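Local atomic coordinates of flagellar protein (Xanthomonas campestris pv. campestris, PDB entry 3C12), a protein that is probably required, as a scaffold capping the growing end, for bacterial flagellar hook formation, and is represented here by its C-terminal part with Ig-like and tudor-like domains. Residues Ala8-His12 / Val109-Thr113; His12-Ser18 / Thr103-Val109; Gln20-Thr26 / Arg79-Tyr85; Ala29-Ala35 / Gly64-Trp70. All blocks are in the same frame, centred on the assembly; numbering follows the deposited sequence.

Interaction 1: residues Ala8-His12 / Val109-Thr113; sequences ALVGH and VDSVT
Gly11 and His12 join Val109 by two backbone hydrogen bonds. Gly11 N donates to Val109 O at 3.0 Å, nearly straight at 173° and in the carbonyl plane. Val109 N donates to His12 O at 2.8 Å. Both polar backbone atoms of Val109 are thus used on the loop.

A third bond shapes the loop itself. His12 N returns to Leu9 O at 2.9 Å and closes a type II beta turn from Leu9 to His12. Gly11 takes the third place of this turn with a positive phi of 95°, where a glycine is usual.

The apolar contacts lie beside these bonds. Val109 points its side chain at the loop. Its CB comes to 3.4 Å from Leu9 O, and its two methyls lie beside the same carbonyl. Val10 uses both branches. Its CG1 stands anti to the backbone N (chi1 -172°) and reaches over the strand backbone, 3.9 Å from Ser111 CA. CG2, on the N side, meets Val112 CG2 at 3.6 Å. The two valines cross obliquely. Leu121 of strand 118-123 touches both Leu9 and Val112.

Asp110 and Ser111 form a classic beta bulge facing Asn122, which also binds Ser111 OG. The bulge breaks the alternation of the strand, and Val109 and Val112 both face the loop.

The chemistry is that of backbone pairing plus small aliphatic packing, without side-chain polar bonds between the segments. It implies that the shape of the turn, more than charge, fits the loop to the strand near the surface.

Interaction 2: residues His12-Ser18 / Thr103-Val109; sequences HNVLVPS and TYVDAPV
Strand 13-17, the first strand of the chain, pairs antiparallel with strand 98-115, probably within the tudor-like part, and Val14 with Ala107 and Val16 with Val105 are the hydrogen-bonded pairs. Val14 N binds Ala107 O at 2.9 Å, and Ala107 N answers to Val14 O. Val16 and Val105 exchange a like pair of bonds. Ser18 carries the pairing past the strand end. Its N binds Thr103 O at 3.1 Å, and its O accepts from Thr103 OG1 at 2.8 Å. Thr103 places OG1 between its backbone N and carbonyl carbon (chi1 37°), which brings the hydroxyl to Ser18.

Asn13, Leu15, Pro17, Tyr104 and Asp106 share one face. The Asn13 amide and Asp106 carboxylate are nearly coplanar, 27° apart. ND2 of Asn13 donates to OD1 of Asp106, but the modelled bond is too short for its length to be trusted. Pro17 CG leans on Tyr104 CE2 at 3.6 Å. On the other face Val14 CG1 meets Val109 CG2, the two side chains crossing at about a right angle. Ser18 CB lies against Val105 CG2.

Leu123 of strand 118-123 covers Val14 and Val16. The edge of strand 98-115 away from strand 13-17 bonds strand 29-35, through Tyr104 with Val32 and Asp106 with Lys30. Pro17 packs on Pro17 of the second subunit.

Interaction 3: residues Gln20-Thr26 / Arg79-Tyr85; sequences QVAIDAT and RMAAGKY
Strand 20-23 runs antiparallel to the start of strand 83-93, their short axes 4.4 Å apart at 150°, with Val21-Tyr85 and Ile23-Gly83 as hydrogen-bonded pairs. Tyr85 N binds Val21 O at 2.7 Å, nearly straight. The return bond from Val21 N uses Tyr85 O, whose place is less sure. Ile23 N binds Gly83 O at 2.9 Å, and Gly83 N binds Ile23 O. The positive phi of Gly83 lies in a region that glycine reaches easily.

Ile23 is the main apolar side chain. CG1 sits between the backbone N and the carbonyl carbon (chi1 48°), which, with chi2 extended, carries CD1 to the ring of Tyr85 and the loop before it. CD1 comes to 3.8 Å from Tyr85 CE1 and 3.5 Å from Ala81 O. On the opposite face Ala22 CB lies by Lys84 CG. The Lys84 chain then runs on, extended, and its NZ binds Leu126 O.

Arg79 bends at chi2 and brings its guanidinium against the backbone of loop residues 24-26. Ala25 O lies over one face of the group. Asp24 O stands at its edge, where NH2 donates at 3.2 Å, though the place of NH2 is less sure. A water ties the two segments further. It donates to Asp24 O and Met80 O and accepts from Arg79 NE.

Tyr85 OH returns to Ala81 O, four residues back, at 2.8 Å, and this oxygen lies in the ring plane. Trp70 meets the same ring edge-to-face. This link from a strand-start tyrosine to the preceding loop is a tyrosine corner, a motif of Greek-key beta sandwiches such as Ig-like domains.

Interaction 4: residues Ala29-Ala35 / Gly64-Trp70; sequences AKGVVAA and GEVSFAW
Ala29 pairs with Trp70 through two backbone bonds, Ala29 N to Trp70 O at 3.1 Å and Trp70 N to Ala29 O. Lys30 faces the other side. Its CB lies near Phe68 O and its chain leads away, with a weak, long ion pair to Asp106.

Gly31 binds Phe68 in both directions, and Phe68 N reaches Gly31 O from 36° out of the carbonyl plane. Phe68 CG stands between its own N and carbonyl carbon (chi1 73°), which folds the ring over the glycine. Gly31 CA sits over the ring face, 3.7 Å from its centroid, a CH-pi contact. With no side chain on Gly31, the ring lies directly on its backbone.

Val32 turns CG1 to Ser67 OG, and its CB and CG2 lie along the extended Glu65 chain, whose carboxylate forms a salt bridge to Arg136. Val33 exchanges bonds with Val66. Ala35 ends the pairing: Gly64 N binds Ala35 O at 2.7 Å, while the return bond is weak. Ala35 CB touches Val66 CG2 at 3.6 Å.

Strand 98-115 bonds the other edge of strand 29-35. Under the face of Val33, Val66, Phe68 and Trp70 lie strands 39-46, 52-60 and 83-93, the opposite half of the Ig-like sandwich, with Phe43 meeting Phe68.

How the interactions relate
The contacts are nested along the chain: interaction 4 lies inside the loop closed by interaction 3, which lies inside that of interaction 2, itself inside interaction 1. Interactions 1 and 2 share His12, Val109 and strand 98-115, with centres about 12 Å apart. Interactions 2 and 4, their centres about 11 Å apart, meet where strand 98-115 pairs with strand 29-35. Interactions 3 and 4 touch through Trp70, Ile23 and Tyr85 in the Ig-like domain. Interactions 1 and 4 are furthest apart, with centres about 22 Å apart, and do not touch. The long, bulged strand 98-115 probably runs from the Ig-like sandwich into the tudor-like part, linking the two.

Interaction 1: residues Ala8-His12 / Val109-Thr113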
loop_
_atom_site.group_PDB
_atom_site.type_symbol
_atom_site.label_atom_id
_atom_site.label_comp_id
_atom_site.label_asym_id
_atom_site.label_seq_id
_atom_site.Cartn_x
_atom_site.Cartn_y
_atom_site.Cartn_z
ATOM N N ALA A 8 -7.374 14.830 17.778
ATOM C CA ALA A 8 -6.396 15.893 17.659
ATOM C C ALA A 8 -5.816 15.836 16.251
ATOM O O ALA A 8 -5.041 16.700 15.847
ATOM C CB ALA A 8 -5.303 15.693 18.676
ATOM N N LEU A 9 -6.189 14.798 15.514
ATOM C CA LEU A 9 -5.722 14.643 14.154
ATOM C C LEU A 9 -6.489 15.592 13.246
ATOM O O LEU A 9 -5.993 16.009 12.199
ATOM C CB LEU A 9 -5.926 13.206 13.695
ATOM C CG LEU A 9 -5.057 12.173 14.401
ATOM C CD1 LEU A 9 -5.466 10.781 13.977
ATOM C CD2 LEU A 9 -3.608 12.438 14.065
ATOM N N VAL A 10 -7.701 15.942 13.653
ATOM C CA VAL A 10 -8.518 16.843 12.851
ATOM C C VAL A 10 -7.759 18.145 12.599
ATOM O O VAL A 10 -7.216 18.747 13.526
ATOM C CB VAL A 10 -9.863 17.159 13.550
ATOM C CG1 VAL A 10 -10.774 17.933 12.600
ATOM C CG2 VAL A 10 -10.533 15.869 13.999
ATOM N N GLY A 11 -7.711 18.566 11.340
ATOM C CA GLY A 11 -7.012 19.794 11.006
ATOM C C GLY A 11 -5.575 19.589 10.559
ATOM O O GLY A 11 -4.959 20.483 9.980
ATOM N N HIS A 12 -5.035 18.408 10.825
ATOM C CA HIS A 12 -3.666 18.105 10.444
ATOM C C HIS A 12 -3.610 17.172 9.237
ATOM O O HIS A 12 -4.647 16.821 8.664
ATOM C CB HIS A 12 -2.931 17.483 11.630
ATOM C CG HIS A 12 -2.709 18.436 12.766
ATOM N ND1 HIS A 12 -2.101 18.062 13.945
ATOM C CD2 HIS A 12 -2.992 19.754 12.890
ATOM C CE1 HIS A 12 -2.018 19.109 14.746
ATOM N NE2 HIS A 12 -2.552 20.148 14.129
ATOM N N VAL A 109 -6.705 15.607 7.253
ATOM C CA VAL A 109 -7.772 14.991 8.041
ATOM C C VAL A 109 -8.871 16.029 8.209
ATOM O O VAL A 109 -8.863 16.794 9.177
ATOM C CB VAL A 109 -7.275 14.591 9.437
ATOM C CG1 VAL A 109 -8.402 13.954 10.220
ATOM C CG2 VAL A 109 -6.093 13.646 9.321
ATOM N N ASP A 110 -9.806 16.054 7.263
ATOM C CA ASP A 110 -10.895 17.017 7.288
ATOM C C ASP A 110 -11.720 16.935 8.563
ATOM O O ASP A 110 -12.149 17.961 9.105
ATOM C CB ASP A 110 -11.807 16.832 6.077
ATOM C CG ASP A 110 -12.966 17.821 6.068
ATOM O OD1 ASP A 110 -12.708 19.048 6.016
ATOM O OD2 ASP A 110 -14.135 17.368 6.123
ATOM N N SER A 111 -11.946 15.719 9.043
ATOM C CA SER A 111 -12.718 15.531 10.263
ATOM C C SER A 111 -12.646 14.094 10.729
ATOM O O SER A 111 -12.131 13.220 10.031
ATOM C CB SER A 111 -14.179 15.910 10.032
ATOM O OG SER A 111 -14.782 15.036 9.093
ATOM N N VAL A 112 -13.173 13.855 11.919
ATOM C CA VAL A 112 -13.176 12.518 12.480
ATOM C C VAL A 112 -14.595 12.127 12.861
ATOM O O VAL A 112 -15.369 12.946 13.362
ATOM C CB VAL A 112 -12.258 12.433 13.728
ATOM C CG1 VAL A 112 -12.632 11.230 14.581
ATOM C CG2 VAL A 112 -10.812 12.324 13.290
ATOM N N THR A 113 -14.936 10.873 12.598
ATOM C CA THR A 113 -16.249 10.369 12.936
ATOM C C THR A 113 -16.129 9.134 13.806
ATOM O O THR A 113 -15.270 8.278 13.600
ATOM C CB THR A 113 -17.073 10.026 11.685
ATOM O OG1 THR A 113 -17.467 11.237 11.022
ATOM C CG2 THR A 113 -18.308 9.231 12.073
#

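Interaction 2: residues His12-Ser18 / Thr103-Val109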
loop_
_atom_site.group_PDB
_atom_site.type_symbol
_atom_site.label_atom_id
_atom_site.label_comp_id
_atom_site.label_asym_id
_atom_site.label_seq_id
_atom_site.Cartn_x
_atom_site.Cartn_y
_atom_site.Cartn_z
ATOM N N HIS A 12 -5.035 18.408 10.825
ATOM C CA HIS A 12 -3.666 18.105 10.444
ATOM C C HIS A 12 -3.610 17.172 9.237
ATOM O O HIS A 12 -4.647 16.821 8.664
ATOM C CB HIS A 12 -2.931 17.483 11.630
ATOM C CG HIS A 12 -2.709 18.436 12.766
ATOM N ND1 HIS A 12 -2.101 18.062 13.945
ATOM C CD2 HIS A 12 -2.992 19.754 12.890
ATOM C CE1 HIS A 12 -2.018 19.109 14.746
ATOM N NE2 HIS A 12 -2.552 20.148 14.129
ATOM N N ASN A 13 -2.395 16.788 8.847
ATOM C CA ASN A 13 -2.183 15.890 7.714
ATOM C C ASN A 13 -1.644 14.558 8.195
ATOM O O ASN A 13 -0.914 14.485 9.181
ATOM C CB ASN A 13 -1.216 16.510 6.698
ATOM C CG ASN A 13 -1.926 17.377 5.675
ATOM O OD1 ASN A 13 -2.702 18.262 6.023
ATOM N ND2 ASN A 13 -1.662 17.125 4.404
ATOM N N VAL A 14 -2.020 13.498 7.500
ATOM C CA VAL A 14 -1.572 12.172 7.871
ATOM C C VAL A 14 -1.056 11.416 6.665
ATOM O O VAL A 14 -1.329 11.773 5.517
ATOM C CB VAL A 14 -2.715 11.344 8.509
ATOM C CG1 VAL A 14 -3.164 11.992 9.803
ATOM C CG2 VAL A 14 -3.882 11.224 7.536
ATOM N N LEU A 15 -0.292 10.372 6.945
ATOM C CA LEU A 15 0.254 9.528 5.908
ATOM C C LEU A 15 -0.384 8.174 6.078
ATOM O O LEU A 15 -0.229 7.529 7.108
ATOM C CB LEU A 15 1.773 9.416 6.035
ATOM C CG LEU A 15 2.593 10.443 5.250
ATOM C CD1 LEU A 15 2.153 11.846 5.608
ATOM C CD2 LEU A 15 4.061 10.249 5.558
ATOM N N VAL A 16 -1.121 7.759 5.061
ATOM C CA VAL A 16 -1.786 6.474 5.088
ATOM C C VAL A 16 -1.465 5.698 3.823
ATOM O O VAL A 16 -1.222 6.278 2.767
ATOM C CB VAL A 16 -3.314 6.648 5.193
ATOM C CG1 VAL A 16 -3.671 7.286 6.517
ATOM C CG2 VAL A 16 -3.814 7.511 4.050
ATOM N N PRO A 17 -1.434 4.367 3.926
ATOM C CA PRO A 17 -1.146 3.503 2.782
ATOM C C PRO A 17 -2.281 3.644 1.779
ATOM O O PRO A 17 -3.431 3.367 2.105
ATOM C CB PRO A 17 -1.108 2.111 3.404
ATOM C CG PRO A 17 -0.662 2.376 4.795
ATOM C CD PRO A 17 -1.466 3.586 5.171
ATOM N N SER A 18 -1.965 4.077 0.564
ATOM C CA SER A 18 -2.992 4.249 -0.453
ATOM C C SER A 18 -2.471 3.868 -1.827
ATOM O O SER A 18 -1.343 4.190 -2.175
ATOM C CB SER A 18 -3.478 5.703 -0.463
ATOM O OG SER A 18 -4.559 5.881 -1.352
ATOM N N THR A 103 3.070 2.489 -1.390
ATOM C CA THR A 103 2.895 3.932 -1.414
ATOM C C THR A 103 2.082 4.447 -0.233
ATOM O O THR A 103 1.070 3.858 0.141
ATOM C CB THR A 103 2.202 4.377 -2.716
ATOM O OG1 THR A 103 1.213 3.409 -3.084
ATOM C CG2 THR A 103 3.204 4.511 -3.837
ATOM N N TYR A 104 2.546 5.546 0.357
ATOM C CA TYR A 104 1.858 6.175 1.479
ATOM C C TYR A 104 1.516 7.574 1.044
ATOM O O TYR A 104 2.391 8.367 0.707
ATOM C CB TYR A 104 2.735 6.217 2.739
ATOM C CG TYR A 104 3.185 4.846 3.190
ATOM C CD1 TYR A 104 4.232 4.190 2.533
ATOM C CD2 TYR A 104 2.520 4.169 4.211
ATOM C CE1 TYR A 104 4.602 2.887 2.876
ATOM C CE2 TYR A 104 2.881 2.861 4.564
ATOM C CZ TYR A 104 3.921 2.224 3.889
ATOM O OH TYR A 104 4.268 0.917 4.190
ATOM N N VAL A 105 0.228 7.875 1.047
ATOM C CA VAL A 105 -0.232 9.177 0.612
ATOM C C VAL A 105 -0.485 10.139 1.743
ATOM O O VAL A 105 -0.997 9.757 2.801
ATOM C CB VAL A 105 -1.523 9.045 -0.193
ATOM C CG1 VAL A 105 -1.995 10.403 -0.643
ATOM C CG2 VAL A 105 -1.291 8.133 -1.365
ATOM N N ASP A 106 -0.122 11.395 1.509
ATOM C CA ASP A 106 -0.352 12.428 2.499
ATOM C C ASP A 106 -1.688 13.104 2.197
ATOM O O ASP A 106 -1.950 13.492 1.053
ATOM C CB ASP A 106 0.762 13.465 2.485
ATOM C CG ASP A 106 0.508 14.589 3.482
ATOM O OD1 ASP A 106 -0.355 15.458 3.195
ATOM O OD2 ASP A 106 1.150 14.591 4.557
ATOM N N ALA A 107 -2.522 13.246 3.226
ATOM C CA ALA A 107 -3.834 13.846 3.062
ATOM C C ALA A 107 -4.289 14.563 4.307
ATOM O O ALA A 107 -3.962 14.164 5.427
ATOM C CB ALA A 107 -4.855 12.777 2.705
ATOM N N PRO A 108 -5.072 15.633 4.128
ATOM C CA PRO A 108 -5.582 16.414 5.252
ATOM C C PRO A 108 -6.776 15.727 5.929
ATOM O O PRO A 108 -7.724 15.298 5.265
ATOM C CB PRO A 108 -5.943 17.737 4.594
ATOM C CG PRO A 108 -6.463 17.298 3.272
ATOM C CD PRO A 108 -5.472 16.237 2.844
ATOM N N VAL A 109 -6.705 15.607 7.253
ATOM C CA VAL A 109 -7.772 14.991 8.041
ATOM C C VAL A 109 -8.871 16.029 8.209
ATOM O O VAL A 109 -8.863 16.794 9.177
ATOM C CB VAL A 109 -7.275 14.591 9.437
ATOM C CG1 VAL A 109 -8.402 13.954 10.220
ATOM C CG2 VAL A 109 -6.093 13.646 9.321
#

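Interaction 3: residues Gln20-Thr26 / Arg79-Tyr85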
loop_
_atom_site.group_PDB
_atom_site.type_symbol
_atom_site.label_atom_id
_atom_site.label_comp_id
_atom_site.label_asym_id
_atom_site.label_seq_id
_atom_site.Cartn_x
_atom_site.Cartn_y
_atom_site.Cartn_z
ATOM N N GLN A 20 -3.942 4.894 -4.423
ATOM C CA GLN A 20 -4.312 6.015 -5.270
ATOM C C GLN A 20 -4.118 7.349 -4.570
ATOM O O GLN A 20 -3.975 7.410 -3.355
ATOM C CB GLN A 20 -5.761 5.864 -5.770
ATOM C CG GLN A 20 -6.798 5.482 -4.724
ATOM C CD GLN A 20 -8.176 5.210 -5.324
ATOM O OE1 GLN A 20 -8.312 4.427 -6.261
ATOM N NE2 GLN A 20 -9.200 5.850 -4.775
ATOM N N VAL A 21 -4.080 8.414 -5.359
ATOM C CA VAL A 21 -3.911 9.767 -4.841
ATOM C C VAL A 21 -5.067 10.595 -5.382
ATOM O O VAL A 21 -5.734 10.188 -6.323
ATOM C CB VAL A 21 -2.583 10.390 -5.315
ATOM C CG1 VAL A 21 -1.417 9.532 -4.868
ATOM C CG2 VAL A 21 -2.582 10.520 -6.818
ATOM N N ALA A 22 -5.317 11.755 -4.799
ATOM C CA ALA A 22 -6.420 12.565 -5.285
ATOM C C ALA A 22 -6.046 14.026 -5.480
ATOM O O ALA A 22 -5.161 14.550 -4.798
ATOM C CB ALA A 22 -7.601 12.453 -4.333
ATOM N N ILE A 23 -6.710 14.671 -6.434
ATOM C CA ILE A 23 -6.474 16.082 -6.699
ATOM C C ILE A 23 -7.794 16.811 -6.876
ATOM O O ILE A 23 -8.773 16.243 -7.366
ATOM C CB ILE A 23 -5.647 16.323 -7.981
ATOM C CG1 ILE A 23 -6.228 15.501 -9.130
ATOM C CG2 ILE A 23 -4.187 16.041 -7.720
ATOM C CD1 ILE A 23 -5.657 15.858 -10.483
ATOM N N ASP A 24 -7.813 18.066 -6.446
ATOM C CA ASP A 24 -8.982 18.913 -6.596
ATOM C C ASP A 24 -8.778 19.584 -7.950
ATOM O O ASP A 24 -8.251 18.960 -8.878
ATOM C CB ASP A 24 -9.039 19.958 -5.477
ATOM C CG ASP A 24 -7.712 20.661 -5.257
ATOM O OD1 ASP A 24 -7.686 21.634 -4.478
ATOM O OD2 ASP A 24 -6.696 20.242 -5.850
ATOM N N ALA A 25 -9.173 20.843 -8.079
ATOM C CA ALA A 25 -8.984 21.539 -9.351
ATOM C C ALA A 25 -7.750 22.446 -9.305
ATOM O O ALA A 25 -7.202 22.797 -10.345
ATOM C CB ALA A 25 -10.236 22.349 -9.709
ATOM N N THR A 26 -7.318 22.810 -8.097
ATOM C CA THR A 26 -6.145 23.670 -7.912
ATOM C C THR A 26 -4.877 22.841 -8.099
ATOM O O THR A 26 -3.859 23.341 -8.600
ATOM C CB THR A 26 -6.128 24.305 -6.497
ATOM O OG1 THR A 26 -5.272 25.455 -6.505
ATOM C CG2 THR A 26 -5.607 23.304 -5.449
ATOM N N ARG A 79 -3.559 19.648 -17.450
ATOM C CA ARG A 79 -4.151 19.567 -16.116
ATOM C C ARG A 79 -5.270 18.515 -16.167
ATOM O O ARG A 79 -6.232 18.661 -16.929
ATOM C CB ARG A 79 -4.741 20.921 -15.728
ATOM C CG ARG A 79 -5.468 20.909 -14.422
ATOM C CD ARG A 79 -4.498 20.719 -13.286
ATOM N NE ARG A 79 -5.200 20.306 -12.075
ATOM C CZ ARG A 79 -4.652 20.258 -10.864
ATOM N NH1 ARG A 79 -3.378 20.606 -10.695
ATOM N NH2 ARG A 79 -5.380 19.849 -9.826
ATOM N N MET A 80 -5.133 17.453 -15.377
ATOM C CA MET A 80 -6.136 16.398 -15.354
ATOM C C MET A 80 -7.301 16.807 -14.460
ATOM O O MET A 80 -7.166 17.707 -13.621
ATOM C CB MET A 80 -5.513 15.098 -14.850
ATOM C CG MET A 80 -4.399 14.577 -15.728
ATOM S SD MET A 80 -4.994 14.188 -17.339
ATOM C CE MET A 80 -5.763 12.708 -17.061
ATOM N N ALA A 81 -8.445 16.150 -14.648
ATOM C CA ALA A 81 -9.647 16.443 -13.867
ATOM C C ALA A 81 -9.473 16.111 -12.388
ATOM O O ALA A 81 -8.699 15.222 -12.024
ATOM C CB ALA A 81 -10.830 15.668 -14.421
ATOM N N ALA A 82 -10.187 16.841 -11.536
ATOM C CA ALA A 82 -10.126 16.585 -10.110
ATOM C C ALA A 82 -10.661 15.162 -9.932
ATOM O O ALA A 82 -11.500 14.696 -10.718
ATOM C CB ALA A 82 -10.985 17.584 -9.352
ATOM N N GLY A 83 -10.159 14.470 -8.916
ATOM C CA GLY A 83 -10.588 13.106 -8.672
ATOM C C GLY A 83 -9.462 12.225 -8.157
ATOM O O GLY A 83 -8.363 12.702 -7.867
ATOM N N LYS A 84 -9.751 10.932 -8.045
ATOM C CA LYS A 84 -8.792 9.947 -7.556
ATOM C C LYS A 84 -8.055 9.258 -8.700
ATOM O O LYS A 84 -8.659 8.862 -9.687
ATOM C CB LYS A 84 -9.514 8.896 -6.696
ATOM C CG LYS A 84 -10.206 9.482 -5.470
ATOM C CD LYS A 84 -10.937 8.420 -4.668
ATOM C CE LYS A 84 -11.631 9.042 -3.460
ATOM N NZ LYS A 84 -12.479 8.070 -2.712
ATOM N N TYR A 85 -6.742 9.126 -8.556
ATOM C CA TYR A 85 -5.921 8.485 -9.566
ATOM C C TYR A 85 -5.074 7.406 -8.930
ATOM O O TYR A 85 -4.666 7.534 -7.772
ATOM C CB TYR A 85 -5.009 9.501 -10.245
ATOM C CG TYR A 85 -5.739 10.464 -11.126
ATOM C CD1 TYR A 85 -6.415 11.561 -10.593
ATOM C CD2 TYR A 85 -5.788 10.260 -12.499
ATOM C CE1 TYR A 85 -7.123 12.431 -11.409
ATOM C CE2 TYR A 85 -6.491 11.122 -13.329
ATOM C CZ TYR A 85 -7.154 12.200 -12.780
ATOM O OH TYR A 85 -7.849 13.037 -13.619
HETATM O O HOH W 1 -8.163 19.207 -11.614
#

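Interaction 4: residues Ala29-Ala35 / Gly64-Trp70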
loop_
_atom_site.group_PDB
_atom_site.type_symbol
_atom_site.label_atom_id
_atom_site.label_comp_id
_atom_site.label_asym_id
_atom_site.label_seq_id
_atom_site.Cartn_x
_atom_site.Cartn_y
_atom_site.Cartn_z
ATOM N N ALA A 29 -0.681 16.445 -5.284
ATOM C CA ALA A 29 -0.826 15.255 -4.465
ATOM C C ALA A 29 0.587 14.818 -4.117
ATOM O O ALA A 29 1.425 14.659 -4.994
ATOM C CB ALA A 29 -1.535 14.167 -5.241
ATOM N N LYS A 30 0.856 14.640 -2.833
ATOM C CA LYS A 30 2.179 14.236 -2.399
ATOM C C LYS A 30 2.115 13.013 -1.499
ATOM O O LYS A 30 1.052 12.650 -1.001
ATOM C CB LYS A 30 2.874 15.387 -1.664
ATOM C CG LYS A 30 2.206 15.827 -0.362
ATOM C CD LYS A 30 3.050 16.871 0.373
ATOM C CE LYS A 30 2.401 17.337 1.672
ATOM N NZ LYS A 30 1.146 18.104 1.445
ATOM N N GLY A 31 3.265 12.383 -1.295
ATOM C CA GLY A 31 3.329 11.205 -0.458
ATOM C C GLY A 31 4.760 10.722 -0.361
ATOM O O GLY A 31 5.688 11.428 -0.757
ATOM N N VAL A 32 4.938 9.515 0.163
ATOM C CA VAL A 32 6.267 8.952 0.322
ATOM C C VAL A 32 6.282 7.449 0.170
ATOM O O VAL A 32 5.256 6.787 0.249
ATOM C CB VAL A 32 6.854 9.277 1.702
ATOM C CG1 VAL A 32 7.033 10.769 1.851
ATOM C CG2 VAL A 32 5.942 8.750 2.777
ATOM N N VAL A 33 7.479 6.923 -0.036
ATOM C CA VAL A 33 7.697 5.498 -0.198
ATOM C C VAL A 33 9.022 5.148 0.464
ATOM O O VAL A 33 9.930 5.975 0.525
ATOM C CB VAL A 33 7.764 5.115 -1.682
ATOM C CG1 VAL A 33 8.246 3.701 -1.823
ATOM C CG2 VAL A 33 6.395 5.257 -2.314
ATOM N N ALA A 34 9.136 3.923 0.960
ATOM C CA ALA A 34 10.362 3.513 1.617
ATOM C C ALA A 34 11.268 2.713 0.693
ATOM O O ALA A 34 11.031 1.532 0.453
ATOM C CB ALA A 34 10.031 2.710 2.855
ATOM N N ALA A 35 12.304 3.376 0.181
ATOM C CA ALA A 35 13.290 2.759 -0.710
ATOM C C ALA A 35 14.183 1.824 0.087
ATOM O O ALA A 35 14.669 2.178 1.156
ATOM C CB ALA A 35 14.136 3.827 -1.378
ATOM N N GLY A 64 15.988 4.109 2.499
ATOM C CA GLY A 64 15.346 5.077 3.363
ATOM C C GLY A 64 14.101 5.620 2.705
ATOM O O GLY A 64 13.697 5.144 1.648
ATOM N N GLU A 65 13.497 6.625 3.321
ATOM C CA GLU A 65 12.284 7.215 2.792
ATOM C C GLU A 65 12.579 8.065 1.571
ATOM O O GLU A 65 13.658 8.638 1.441
ATOM C CB GLU A 65 11.615 8.075 3.867
ATOM C CG GLU A 65 10.118 8.247 3.697
ATOM C CD GLU A 65 9.502 9.046 4.821
ATOM O OE1 GLU A 65 9.752 10.266 4.888
ATOM O OE2 GLU A 65 8.776 8.454 5.643
ATOM N N VAL A 66 11.607 8.130 0.671
ATOM C CA VAL A 66 11.714 8.928 -0.537
ATOM C C VAL A 66 10.333 9.525 -0.818
ATOM O O VAL A 66 9.336 8.813 -0.848
ATOM C CB VAL A 66 12.175 8.069 -1.729
ATOM C CG1 VAL A 66 12.338 8.946 -2.966
ATOM C CG2 VAL A 66 13.484 7.375 -1.393
ATOM N N SER A 67 10.286 10.839 -1.007
ATOM C CA SER A 67 9.033 11.545 -1.262
ATOM C C SER A 67 8.728 11.686 -2.742
ATOM O O SER A 67 9.613 11.570 -3.583
ATOM C CB SER A 67 9.082 12.942 -0.646
ATOM O OG SER A 67 9.429 12.886 0.726
ATOM N N PHE A 68 7.463 11.948 -3.050
ATOM C CA PHE A 68 7.027 12.128 -4.428
ATOM C C PHE A 68 5.975 13.224 -4.462
ATOM O O PHE A 68 5.328 13.500 -3.452
ATOM C CB PHE A 68 6.448 10.821 -4.991
ATOM C CG PHE A 68 5.093 10.454 -4.441
ATOM C CD1 PHE A 68 3.952 11.127 -4.857
ATOM C CD2 PHE A 68 4.963 9.436 -3.507
ATOM C CE1 PHE A 68 2.708 10.792 -4.351
ATOM C CE2 PHE A 68 3.722 9.095 -2.997
ATOM C CZ PHE A 68 2.592 9.775 -3.420
ATOM N N ALA A 69 5.805 13.848 -5.620
ATOM C CA ALA A 69 4.822 14.910 -5.764
ATOM C C ALA A 69 4.343 15.040 -7.201
ATOM O O ALA A 69 5.141 15.204 -8.121
ATOM C CB ALA A 69 5.406 16.230 -5.287
ATOM N N TRP A 70 3.030 14.955 -7.388
ATOM C CA TRP A 70 2.445 15.084 -8.708
ATOM C C TRP A 70 1.735 16.424 -8.766
ATOM O O TRP A 70 0.958 16.758 -7.874
ATOM C CB TRP A 70 1.460 13.943 -8.982
ATOM C CG TRP A 70 0.802 14.044 -10.320
ATOM C CD1 TRP A 70 1.389 14.417 -11.494
ATOM C CD2 TRP A 70 -0.568 13.762 -10.630
ATOM N NE1 TRP A 70 0.471 14.387 -12.514
ATOM C CE2 TRP A 70 -0.738 13.988 -12.011
ATOM C CE3 TRP A 70 -1.668 13.341 -9.875
ATOM C CZ2 TRP A 70 -1.965 13.807 -12.655
ATOM C CZ3 TRP A 70 -2.889 13.161 -10.517
ATOM C CH2 TRP A 70 -3.026 13.395 -11.893
#